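L-arabinose ABC transporter, periplasmic L-arabinose-binding protein (Burkholderia thailandensis, PDB 4KZK) binds beta-D-galactose and probably L-arabinose in the periplasm, presumably for delivery to an ABC transporter. Local coordinates at residues G116-D128 against P133-Y145. Residues are numbered along the deposited sequence; the frame is centred on the assembly and turned at random.
Sequences GMKLMSVDDQLVD and PLADVPHMGISAY. With GAL (beta-D-galactopyranose), chain B.
His-139 lies at the heart of this contact, its imidazole held at one edge by Ser-121 and on one face by Gln-125. Ser-121 OG and His-139 ND1 are 2.7 Å apart in a hydrogen bond that either could donate. With CG anti to the backbone N (chi1 -179°), the ring reaches across to the adjacent strand and against residues 123-125, which follow that strand. There CB of Gln-125 sits 3.7 Å from the ring centroid, almost on the normal, a CH-pi contact; the amide beyond it, extended past CG toward His-139 CB, lies nearly parallel to the ring, 17° between the planes.

The backbones of strands 118-122 and 139-142 pair in parallel. Ser-121 N donates to Pro-138 O, Met-140 N returns to Ser-121 O, and Asp-123 N closes on Met-140 O at 2.7 Å, in the carbonyl plane. On the sheet face of Met-120, its CE meets CG of Pro-138 at 3.8 Å, the two side chains crossing at about a right angle next to helix 291-308.

The packing gives way to water toward the type I turn from Leu-134 to Val-137. Leu-134 N still bonds to Leu-126 O (3.0 Å), but one water joins Gln-125 NE2 to the carbonyls of Leu-134 and Val-137, and another spans Asp-128 OD2 and Pro-133 O, while Asp-128 OD1 accepts from the backbone N of Ala-132 and Arg-130. Gln-125 CD rests 3.6 Å from Pro-133 CB at this rim.

At the C-terminal strand ends, where periplasmic sugar-binding proteins of this fold hold their ligand, galactose O6 donates to Asp-123 OD1 and O1 to Asp-124 OD1. Trp-50 and His-294 also bond to Asp-123 OD1, and Lys-44 forms a salt bridge with Asp-124. A water linking Asp-123 O, Ile-142 N and galactose O6 ties both segments to the sugar, so the contact joins backbone pairing to recognition of two hydroxyls by carboxylate acceptors.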
loop_
_atom_site.group_PDB
_atom_site.type_symbol
_atom_site.label_atom_id
_atom_site.label_comp_id
_atom_site.label_asym_id
_atom_site.label_seq_id
_atom_site.Cartn_x
_atom_site.Cartn_y
_atom_site.Cartn_z
ATOM N N GLY A 116 11.811 -2.535 -26.614
ATOM C CA GLY A 116 11.585 -1.125 -26.914
ATOM C C GLY A 116 10.467 -0.487 -26.108
ATOM O O GLY A 116 9.680 0.307 -26.636
ATOM N N MET A 117 10.394 -0.837 -24.823
ATOM C CA MET A 117 9.396 -0.279 -23.920
ATOM C C MET A 117 10.111 0.518 -22.843
ATOM O O MET A 117 10.949 -0.028 -22.140
ATOM C CB MET A 117 8.578 -1.409 -23.272
ATOM C CG MET A 117 7.652 -2.149 -24.225
ATOM S SD MET A 117 6.489 -3.244 -23.391
ATOM C CE MET A 117 7.532 -4.664 -23.089
ATOM N N LYS A 118 9.783 1.800 -22.699
ATOM C CA LYS A 118 10.263 2.572 -21.553
ATOM C C LYS A 118 9.630 1.995 -20.302
ATOM O O LYS A 118 8.503 1.510 -20.372
ATOM C CB LYS A 118 9.915 4.043 -21.708
ATOM C CG LYS A 118 10.784 4.680 -22.778
ATOM C CD LYS A 118 10.413 6.101 -23.117
ATOM C CE LYS A 118 11.502 6.754 -23.953
ATOM N NZ LYS A 118 11.626 6.134 -25.296
ATOM N N LEU A 119 10.384 2.023 -19.204
ATOM C CA LEU A 119 10.010 1.349 -17.957
ATOM C C LEU A 119 9.940 2.331 -16.783
ATOM O O LEU A 119 10.910 3.038 -16.500
ATOM C CB LEU A 119 11.030 0.247 -17.639
ATOM C CG LEU A 119 10.888 -0.455 -16.284
ATOM C CD1 LEU A 119 9.570 -1.198 -16.174
ATOM C CD2 LEU A 119 12.065 -1.372 -16.018
ATOM N N MET A 120 8.799 2.311 -16.083
ATOM C CA MET A 120 8.548 3.103 -14.878
ATOM C C MET A 120 7.943 2.190 -13.813
ATOM O O MET A 120 7.223 1.269 -14.145
ATOM C CB MET A 120 7.556 4.210 -15.203
ATOM C CG MET A 120 7.167 5.094 -14.036
ATOM S SD MET A 120 6.101 6.414 -14.618
ATOM C CE MET A 120 7.250 7.353 -15.618
ATOM N N SER A 121 8.277 2.442 -12.554
ATOM C CA SER A 121 7.698 1.684 -11.432
ATOM C C SER A 121 6.747 2.548 -10.628
ATOM O O SER A 121 6.868 3.786 -10.575
ATOM C CB SER A 121 8.792 1.111 -10.526
ATOM O OG SER A 121 9.602 2.140 -10.042
ATOM N N VAL A 122 5.788 1.888 -10.000
ATOM C CA VAL A 122 4.837 2.558 -9.114
ATOM C C VAL A 122 4.685 1.698 -7.863
ATOM O O VAL A 122 4.665 0.461 -7.944
ATOM C CB VAL A 122 3.500 2.863 -9.844
ATOM C CG1 VAL A 122 2.754 1.602 -10.225
ATOM C CG2 VAL A 122 2.641 3.811 -9.029
ATOM N N ASP A 123 4.595 2.385 -6.723
ATOM C CA ASP A 123 4.384 1.828 -5.381
ATOM C C ASP A 123 5.606 1.147 -4.812
ATOM O O ASP A 123 6.134 1.602 -3.820
ATOM C CB ASP A 123 3.158 0.919 -5.336
ATOM C CG ASP A 123 1.953 1.595 -5.917
ATOM O OD1 ASP A 123 1.576 2.671 -5.384
ATOM O OD2 ASP A 123 1.409 1.121 -6.926
ATOM N N ASP A 124 6.060 0.086 -5.469
ATOM C CA ASP A 124 7.111 -0.768 -4.971
ATOM C C ASP A 124 8.317 -0.619 -5.879
ATOM O O ASP A 124 8.295 -1.045 -7.028
ATOM C CB ASP A 124 6.666 -2.213 -4.919
ATOM C CG ASP A 124 5.450 -2.459 -4.016
ATOM O OD1 ASP A 124 4.952 -1.488 -3.405
ATOM O OD2 ASP A 124 5.015 -3.634 -3.937
ATOM N N GLN A 125 9.386 -0.026 -5.350
ATOM C CA GLN A 125 10.542 0.340 -6.164
ATOM C C GLN A 125 11.395 -0.869 -6.507
ATOM O O GLN A 125 11.742 -1.662 -5.634
ATOM C CB GLN A 125 11.385 1.417 -5.446
ATOM C CG GLN A 125 12.438 2.055 -6.339
ATOM C CD GLN A 125 13.174 3.196 -5.649
ATOM O OE1 GLN A 125 13.219 3.276 -4.403
ATOM N NE2 GLN A 125 13.740 4.090 -6.444
ATOM N N LEU A 126 11.761 -0.994 -7.784
ATOM C CA LEU A 126 12.567 -2.126 -8.243
ATOM C C LEU A 126 14.005 -1.991 -7.709
ATOM O O LEU A 126 14.524 -0.871 -7.584
ATOM C CB LEU A 126 12.552 -2.196 -9.774
ATOM C CG LEU A 126 11.188 -2.426 -10.443
ATOM C CD1 LEU A 126 11.335 -2.336 -11.956
ATOM C CD2 LEU A 126 10.593 -3.751 -10.039
ATOM N N VAL A 127 14.632 -3.123 -7.391
ATOM C CA VAL A 127 15.985 -3.133 -6.807
ATOM C C VAL A 127 16.851 -4.201 -7.439
ATOM O O VAL A 127 16.355 -5.143 -8.065
ATOM C CB VAL A 127 15.976 -3.387 -5.277
ATOM C CG1 VAL A 127 15.136 -2.342 -4.560
ATOM C CG2 VAL A 127 15.497 -4.808 -4.963
ATOM N N ASP A 128 18.158 -4.034 -7.265
ATOM C CA ASP A 128 19.135 -5.000 -7.752
ATOM C C ASP A 128 19.424 -6.081 -6.701
ATOM O O ASP A 128 18.774 -6.140 -5.653
ATOM C CB ASP A 128 20.402 -4.270 -8.251
ATOM C CG ASP A 128 21.175 -3.567 -7.150
ATOM O OD1 ASP A 128 21.122 -3.969 -5.966
ATOM O OD2 ASP A 128 21.871 -2.588 -7.493
ATOM N N PRO A 133 18.081 0.481 -5.035
ATOM C CA PRO A 133 17.129 0.854 -6.095
ATOM C C PRO A 133 17.744 0.986 -7.491
ATOM O O PRO A 133 18.889 1.418 -7.619
ATOM C CB PRO A 133 16.596 2.204 -5.619
ATOM C CG PRO A 133 16.676 2.120 -4.130
ATOM C CD PRO A 133 17.933 1.338 -3.844
ATOM N N LEU A 134 16.993 0.604 -8.523
ATOM C CA LEU A 134 17.425 0.787 -9.908
ATOM C C LEU A 134 17.431 2.275 -10.254
ATOM O O LEU A 134 16.386 2.902 -10.338
ATOM C CB LEU A 134 16.521 0.026 -10.886
ATOM C CG LEU A 134 16.579 -1.502 -10.859
ATOM C CD1 LEU A 134 15.789 -2.085 -12.026
ATOM C CD2 LEU A 134 18.012 -1.996 -10.885
ATOM N N ALA A 135 18.616 2.839 -10.476
ATOM C CA ALA A 135 18.752 4.291 -10.660
ATOM C C ALA A 135 18.111 4.854 -11.940
ATOM O O ALA A 135 17.779 6.040 -11.998
ATOM C CB ALA A 135 20.228 4.675 -10.611
ATOM N N ASP A 136 17.954 4.017 -12.960
ATOM C CA ASP A 136 17.455 4.440 -14.271
ATOM C C ASP A 136 15.937 4.235 -14.435
ATOM O O ASP A 136 15.383 4.451 -15.521
ATOM C CB ASP A 136 18.190 3.660 -15.369
ATOM C CG ASP A 136 18.060 2.155 -15.198
ATOM O OD1 ASP A 136 17.838 1.717 -14.047
ATOM O OD2 ASP A 136 18.185 1.407 -16.200
ATOM N N VAL A 137 15.264 3.826 -13.368
ATOM C CA VAL A 137 13.826 3.593 -13.446
ATOM C C VAL A 137 13.103 4.663 -12.643
ATOM O O VAL A 137 13.245 4.723 -11.419
ATOM C CB VAL A 137 13.434 2.197 -12.938
ATOM C CG1 VAL A 137 11.923 2.022 -12.996
ATOM C CG2 VAL A 137 14.121 1.111 -13.766
ATOM N N PRO A 138 12.355 5.527 -13.330
ATOM C CA PRO A 138 11.602 6.535 -12.584
ATOM C C PRO A 138 10.542 5.841 -11.751
ATOM O O PRO A 138 9.942 4.869 -12.213
ATOM C CB PRO A 138 10.957 7.379 -13.683
ATOM C CG PRO A 138 10.892 6.452 -14.850
ATOM C CD PRO A 138 12.131 5.643 -14.779
ATOM N N HIS A 139 10.349 6.348 -10.540
ATOM C CA HIS A 139 9.491 5.710 -9.550
ATOM C C HIS A 139 8.533 6.697 -8.903
ATOM O O HIS A 139 8.894 7.840 -8.644
ATOM C CB HIS A 139 10.351 5.075 -8.471
ATOM C CG HIS A 139 9.549 4.381 -7.422
ATOM N ND1 HIS A 139 8.855 3.215 -7.671
ATOM C CD2 HIS A 139 9.302 4.699 -6.130
ATOM C CE1 HIS A 139 8.194 2.864 -6.585
ATOM N NE2 HIS A 139 8.465 3.730 -5.634
ATOM N N MET A 140 7.318 6.254 -8.634
ATOM C CA MET A 140 6.408 7.002 -7.780
ATOM C C MET A 140 5.896 6.089 -6.699
ATOM O O MET A 140 5.409 4.993 -7.000
ATOM C CB MET A 140 5.233 7.578 -8.555
ATOM C CG MET A 140 4.340 8.439 -7.678
ATOM S SD MET A 140 2.867 9.135 -8.458
ATOM C CE MET A 140 3.600 10.211 -9.692
ATOM N N GLY A 141 6.049 6.508 -5.446
ATOM C CA GLY A 141 5.493 5.765 -4.319
ATOM C C GLY A 141 5.069 6.722 -3.247
ATOM O O GLY A 141 5.025 7.932 -3.483
ATOM N N ILE A 142 4.770 6.188 -2.068
ATOM C CA ILE A 142 4.344 7.022 -0.965
ATOM C C ILE A 142 5.539 7.369 -0.080
ATOM O O ILE A 142 6.531 6.636 -0.048
ATOM C CB ILE A 142 3.207 6.377 -0.140
ATOM C CG1 ILE A 142 3.672 5.181 0.713
ATOM C CG2 ILE A 142 2.076 5.975 -1.057
ATOM C CD1 ILE A 142 2.598 4.642 1.621
ATOM N N SER A 143 5.430 8.476 0.654
ATOM C CA SER A 143 6.433 8.829 1.666
ATOM C C SER A 143 6.220 7.954 2.896
ATOM O O SER A 143 5.561 8.336 3.859
ATOM C CB SER A 143 6.363 10.328 2.016
ATOM O OG SER A 143 7.562 10.697 2.717
ATOM N N ALA A 144 6.763 6.739 2.834
ATOM C CA ALA A 144 6.324 5.637 3.676
ATOM C C ALA A 144 6.519 5.842 5.170
ATOM O O ALA A 144 5.619 5.562 5.963
ATOM C CB ALA A 144 6.977 4.339 3.226
ATOM N N TYR A 145 7.690 6.337 5.555
ATOM C CA TYR A 145 7.955 6.569 6.961
ATOM C C TYR A 145 7.012 7.613 7.531
ATOM O O TYR A 145 6.415 7.389 8.593
ATOM C CB TYR A 145 9.422 6.947 7.192
ATOM C CG TYR A 145 9.727 7.101 8.671
ATOM C CD1 TYR A 145 9.960 5.983 9.480
ATOM C CD2 TYR A 145 9.727 8.355 9.280
ATOM C CE1 TYR A 145 10.181 6.121 10.847
ATOM C CE2 TYR A 145 9.942 8.491 10.636
ATOM C CZ TYR A 145 10.174 7.363 11.418
ATOM O OH TYR A 145 10.397 7.524 12.791
HETATM C C1 GAL B . 1.758 -1.149 -2.216
HETATM C C2 GAL B . 0.598 -1.833 -1.499
HETATM C C3 GAL B . -0.703 -1.126 -1.902
HETATM C C4 GAL B . -0.579 0.372 -1.640
HETATM C C5 GAL B . 0.626 0.909 -2.392
HETATM C C6 GAL B . 0.843 2.392 -2.123
HETATM O O1 GAL B . 2.952 -1.737 -1.737
HETATM O O2 GAL B . 0.573 -3.186 -1.892
HETATM O O3 GAL B . -1.831 -1.677 -1.211
HETATM O O4 GAL B . -0.496 0.637 -0.261
HETATM O O5 GAL B . 1.784 0.238 -1.916
HETATM O O6 GAL B . 1.975 2.872 -2.830
HETATM O O HOH W 1 13.720 2.862 -16.973
HETATM O O HOH W 2 4.652 3.305 -2.125
HETATM O O HOH W 3 13.960 3.154 -9.197
HETATM O O HOH W 4 21.102 -0.202 -8.505
#